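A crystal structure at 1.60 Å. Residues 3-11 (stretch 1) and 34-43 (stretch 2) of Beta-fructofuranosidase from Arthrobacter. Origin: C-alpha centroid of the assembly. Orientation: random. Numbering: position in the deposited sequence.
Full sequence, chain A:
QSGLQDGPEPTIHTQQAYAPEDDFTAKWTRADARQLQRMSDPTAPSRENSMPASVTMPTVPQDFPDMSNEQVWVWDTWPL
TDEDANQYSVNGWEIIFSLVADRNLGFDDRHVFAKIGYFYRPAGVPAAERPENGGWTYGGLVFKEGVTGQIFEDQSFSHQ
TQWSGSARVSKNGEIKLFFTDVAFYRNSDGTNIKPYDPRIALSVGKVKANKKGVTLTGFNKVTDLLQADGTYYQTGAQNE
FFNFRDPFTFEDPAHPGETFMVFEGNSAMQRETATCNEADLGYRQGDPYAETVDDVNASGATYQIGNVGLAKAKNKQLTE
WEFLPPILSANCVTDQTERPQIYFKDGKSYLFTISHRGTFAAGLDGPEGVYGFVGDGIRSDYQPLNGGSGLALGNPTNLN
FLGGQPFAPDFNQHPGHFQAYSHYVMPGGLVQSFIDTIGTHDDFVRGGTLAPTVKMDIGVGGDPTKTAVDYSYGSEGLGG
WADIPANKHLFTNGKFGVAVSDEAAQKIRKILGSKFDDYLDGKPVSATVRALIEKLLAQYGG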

# COMPACT_ATOMS: atom_id res chain seq x y z
N GLY A 3 27.79 -13.57 3.88
CA GLY A 3 26.81 -14.21 2.95
C GLY A 3 26.49 -13.40 1.69
O GLY A 3 25.48 -13.66 1.03
N LEU A 4 27.35 -12.43 1.35
CA LEU A 4 27.15 -11.62 0.15
C LEU A 4 28.14 -12.02 -0.94
O LEU A 4 29.32 -12.23 -0.67
CB LEU A 4 27.33 -10.13 0.44
CG LEU A 4 26.38 -9.47 1.44
CD1 LEU A 4 26.73 -8.00 1.64
CD2 LEU A 4 24.94 -9.64 0.97
N GLN A 5 27.65 -12.09 -2.16
CA GLN A 5 28.51 -12.20 -3.35
C GLN A 5 29.28 -10.90 -3.48
O GLN A 5 28.85 -9.86 -2.98
CB GLN A 5 27.68 -12.43 -4.61
CG GLN A 5 26.80 -13.66 -4.56
CD GLN A 5 27.61 -14.91 -4.27
OE1 GLN A 5 28.53 -15.24 -5.02
NE2 GLN A 5 27.29 -15.59 -3.19
N ASP A 6 30.44 -10.95 -4.14
CA ASP A 6 31.19 -9.72 -4.38
C ASP A 6 30.36 -8.78 -5.25
O ASP A 6 29.59 -9.21 -6.11
CB ASP A 6 32.52 -10.02 -5.07
CG ASP A 6 33.50 -10.78 -4.19
OD1 ASP A 6 33.40 -10.75 -2.95
OD2 ASP A 6 34.39 -11.41 -4.77
N GLY A 7 30.49 -7.47 -5.02
CA GLY A 7 29.74 -6.50 -5.77
C GLY A 7 30.02 -5.13 -5.19
O GLY A 7 30.79 -5.04 -4.25
N PRO A 8 29.36 -4.09 -5.73
CA PRO A 8 29.60 -2.75 -5.21
C PRO A 8 29.17 -2.64 -3.75
O PRO A 8 28.26 -3.34 -3.32
CB PRO A 8 28.70 -1.87 -6.09
CG PRO A 8 27.58 -2.78 -6.50
CD PRO A 8 28.25 -4.11 -6.70
N GLU A 9 29.78 -1.73 -3.02
CA GLU A 9 29.31 -1.41 -1.70
C GLU A 9 28.11 -0.46 -1.80
O GLU A 9 27.97 0.26 -2.77
CB GLU A 9 30.46 -0.80 -0.89
CG GLU A 9 31.56 -1.82 -0.66
CD GLU A 9 32.58 -1.37 0.33
OE1 GLU A 9 32.18 -0.67 1.28
OE2 GLU A 9 33.76 -1.75 0.17
N PRO A 10 27.20 -0.52 -0.83
CA PRO A 10 26.01 0.29 -0.86
C PRO A 10 26.37 1.73 -0.51
O PRO A 10 27.42 1.96 0.08
CB PRO A 10 25.12 -0.33 0.22
CG PRO A 10 26.05 -1.01 1.14
CD PRO A 10 27.17 -1.49 0.28
N THR A 11 25.49 2.64 -0.89
CA THR A 11 25.69 4.06 -0.66
C THR A 11 25.65 4.31 0.82
O THR A 11 24.92 3.66 1.55
CB THR A 11 24.57 4.86 -1.37
OG1 THR A 11 24.57 4.54 -2.77
CG2 THR A 11 24.77 6.34 -1.23
N ARG A 34 21.87 -2.78 -6.22
CA ARG A 34 22.72 -3.92 -6.60
C ARG A 34 23.02 -4.85 -5.44
O ARG A 34 23.40 -6.00 -5.63
CB ARG A 34 24.00 -3.47 -7.34
CG ARG A 34 23.69 -2.95 -8.73
CD ARG A 34 24.89 -2.39 -9.47
NE ARG A 34 25.94 -3.38 -9.72
CZ ARG A 34 27.19 -3.10 -10.11
NH1 ARG A 34 27.59 -1.84 -10.26
NH2 ARG A 34 28.05 -4.09 -10.30
N GLN A 35 22.78 -4.39 -4.21
CA GLN A 35 22.87 -5.28 -3.06
C GLN A 35 21.88 -6.46 -3.16
O GLN A 35 22.15 -7.53 -2.66
CB GLN A 35 22.60 -4.53 -1.76
CG GLN A 35 23.49 -3.32 -1.50
CD GLN A 35 24.96 -3.59 -1.75
OE1 GLN A 35 25.59 -4.40 -1.06
NE2 GLN A 35 25.50 -2.91 -2.72
N LEU A 36 20.76 -6.25 -3.82
CA LEU A 36 19.76 -7.31 -4.05
C LEU A 36 20.39 -8.49 -4.77
O LEU A 36 20.06 -9.65 -4.47
CB LEU A 36 18.56 -6.76 -4.86
CG LEU A 36 17.75 -5.60 -4.23
CD1 LEU A 36 16.88 -4.91 -5.23
CD2 LEU A 36 16.92 -6.12 -3.06
N GLN A 37 21.28 -8.22 -5.71
CA GLN A 37 21.98 -9.33 -6.41
C GLN A 37 23.04 -9.97 -5.51
O GLN A 37 23.27 -11.18 -5.55
CB GLN A 37 22.61 -8.84 -7.72
CG GLN A 37 21.60 -8.30 -8.68
CD GLN A 37 22.23 -7.57 -9.84
OE1 GLN A 37 23.20 -8.06 -10.44
NE2 GLN A 37 21.69 -6.39 -10.15
N ARG A 38 23.71 -9.17 -4.69
CA ARG A 38 24.71 -9.71 -3.78
C ARG A 38 24.11 -10.66 -2.76
O ARG A 38 24.77 -11.57 -2.30
CB ARG A 38 25.44 -8.57 -3.04
CG ARG A 38 26.22 -7.64 -3.96
CD ARG A 38 27.02 -6.59 -3.18
NE ARG A 38 28.14 -7.19 -2.45
CZ ARG A 38 28.75 -6.64 -1.41
NH1 ARG A 38 28.36 -5.47 -0.93
NH2 ARG A 38 29.77 -7.27 -0.81
N MET A 39 22.85 -10.42 -2.38
CA MET A 39 22.18 -11.19 -1.36
C MET A 39 21.64 -12.50 -1.93
O MET A 39 21.28 -13.37 -1.17
CB MET A 39 21.01 -10.39 -0.79
CG MET A 39 21.40 -9.13 -0.02
SD MET A 39 20.00 -7.97 0.10
CE MET A 39 18.73 -9.26 0.13
N SER A 40 21.61 -12.61 -3.25
CA SER A 40 21.01 -13.78 -3.91
C SER A 40 22.02 -14.91 -3.98
O SER A 40 23.22 -14.67 -4.10
CB SER A 40 20.54 -13.39 -5.31
OG SER A 40 19.94 -14.49 -5.99
N ASP A 41 21.52 -16.14 -3.92
CA ASP A 41 22.36 -17.33 -3.91
C ASP A 41 22.51 -17.81 -5.34
O ASP A 41 21.53 -18.26 -5.92
CB ASP A 41 21.70 -18.42 -3.07
CG ASP A 41 22.49 -19.73 -3.05
OD1 ASP A 41 23.53 -19.85 -3.75
OD2 ASP A 41 22.04 -20.64 -2.32
N PRO A 42 23.72 -17.73 -5.92
CA PRO A 42 23.87 -18.07 -7.32
C PRO A 42 23.71 -19.56 -7.59
O PRO A 42 23.56 -19.93 -8.75
CB PRO A 42 25.30 -17.60 -7.66
CG PRO A 42 26.00 -17.58 -6.36
CD PRO A 42 24.98 -17.23 -5.33
N THR A 43 23.72 -20.38 -6.54
CA THR A 43 23.58 -21.83 -6.69
C THR A 43 22.15 -22.34 -6.61
O THR A 43 21.92 -23.54 -6.81
CB THR A 43 24.42 -22.61 -5.63
OG1 THR A 43 23.85 -22.46 -4.32
CG2 THR A 43 25.87 -22.12 -5.62
O HOH W 1 24.83 -14.68 -1.68
O HOH W 2 22.55 -13.38 1.67
O HOH W 3 31.01 -9.93 -0.51

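How does a chain with no regular structure lie against a helix? Stretch 1 runs extended from Gly3 to Thr11, neither helix nor strand, and passes along the helical residues 34-38 and the turn that follows. The backbones come near at Gln5 and Arg38, whose CA atoms are 4.6 Å apart, while Pro8 lies nearest Arg34 (CA to CA 7.1 Å) and Pro10 nearest Gln35 (6.8 Å between CA atoms). The nearest partner thus moves from Arg38 to Arg34 and then to Gln35. Together the two stretches bury 647 Å².

Why does Arg38 dominate the contact? It is covered over 155 Å², more than any other residue here, and it bonds to Gln5 through both backbone and side chain. Gln5 N donates to Arg38 O (2.9 Å, 164°), and Arg38 NE donates to Gln5 O (2.8 Å, 166°), so one residue's amide and carbonyl are both satisfied by a single arginine. No amide of stretch 2 bonds to Arg38 O, and here the extended chain supplies one through Gln5 N. Leu4 CA also approaches Arg38 O at 3.4 Å in a CA-H...O contact.

What surrounds the guanidinium of Arg38? Leu4 CD1 lies over one face, 3.9 Å from Arg38 CZ, and Gly7 O over the opposite face, while Gln5 O meets the edge, where the N-H bonds point. An apolar group suits a face that offers no hydrogens. The lack of a side chain at Gly7 matters, since a CB there would point toward the helix and fall 2.8 Å from Arg38 CG, a clash. Within stretch 2, Arg38 NH1 donates to Gln35 OE1 (3.0 Å), which ties the two long side chains together.

How is Pro8 held, having no amide hydrogen to give? It uses its carbonyl: Gln35 NE2 donates to Pro8 O at 2.9 Å and an almost straight 177°. Gln35 starts out sideways from its CA, but its end comes nearer and reaches this oxygen. Pro8, covered over 85 Å², also sets its ring against a charged group, with CD over one face of the Arg34 guanidinium and 3.6 Å from Arg34 NH2. Next along, Pro10 CD packs 3.6 Å from Gln35 OE1, so the same amide side chain serves two prolines.

What closes the other end of the contact? Gln5, covered over 82 Å², lays its side chain along the turn after the helix, with NE2 3.6 Å from Pro42 CD and CG 3.7 Å from Ser40 O. Leu4 CD2 meets Met39 CG at 3.7 Å, a purely apolar touch. Waters also bridge the stretches: water 1 accepts from Gln5 NE2 (3.0 Å) and donates to Ser40 O (2.9 Å), water 2 donates to Gly3 O (3.0 Å) and Met39 O (3.1 Å), and water 3 donates to Leu4 O (2.9 Å) while accepting from Arg38 NH2 (3.0 Å).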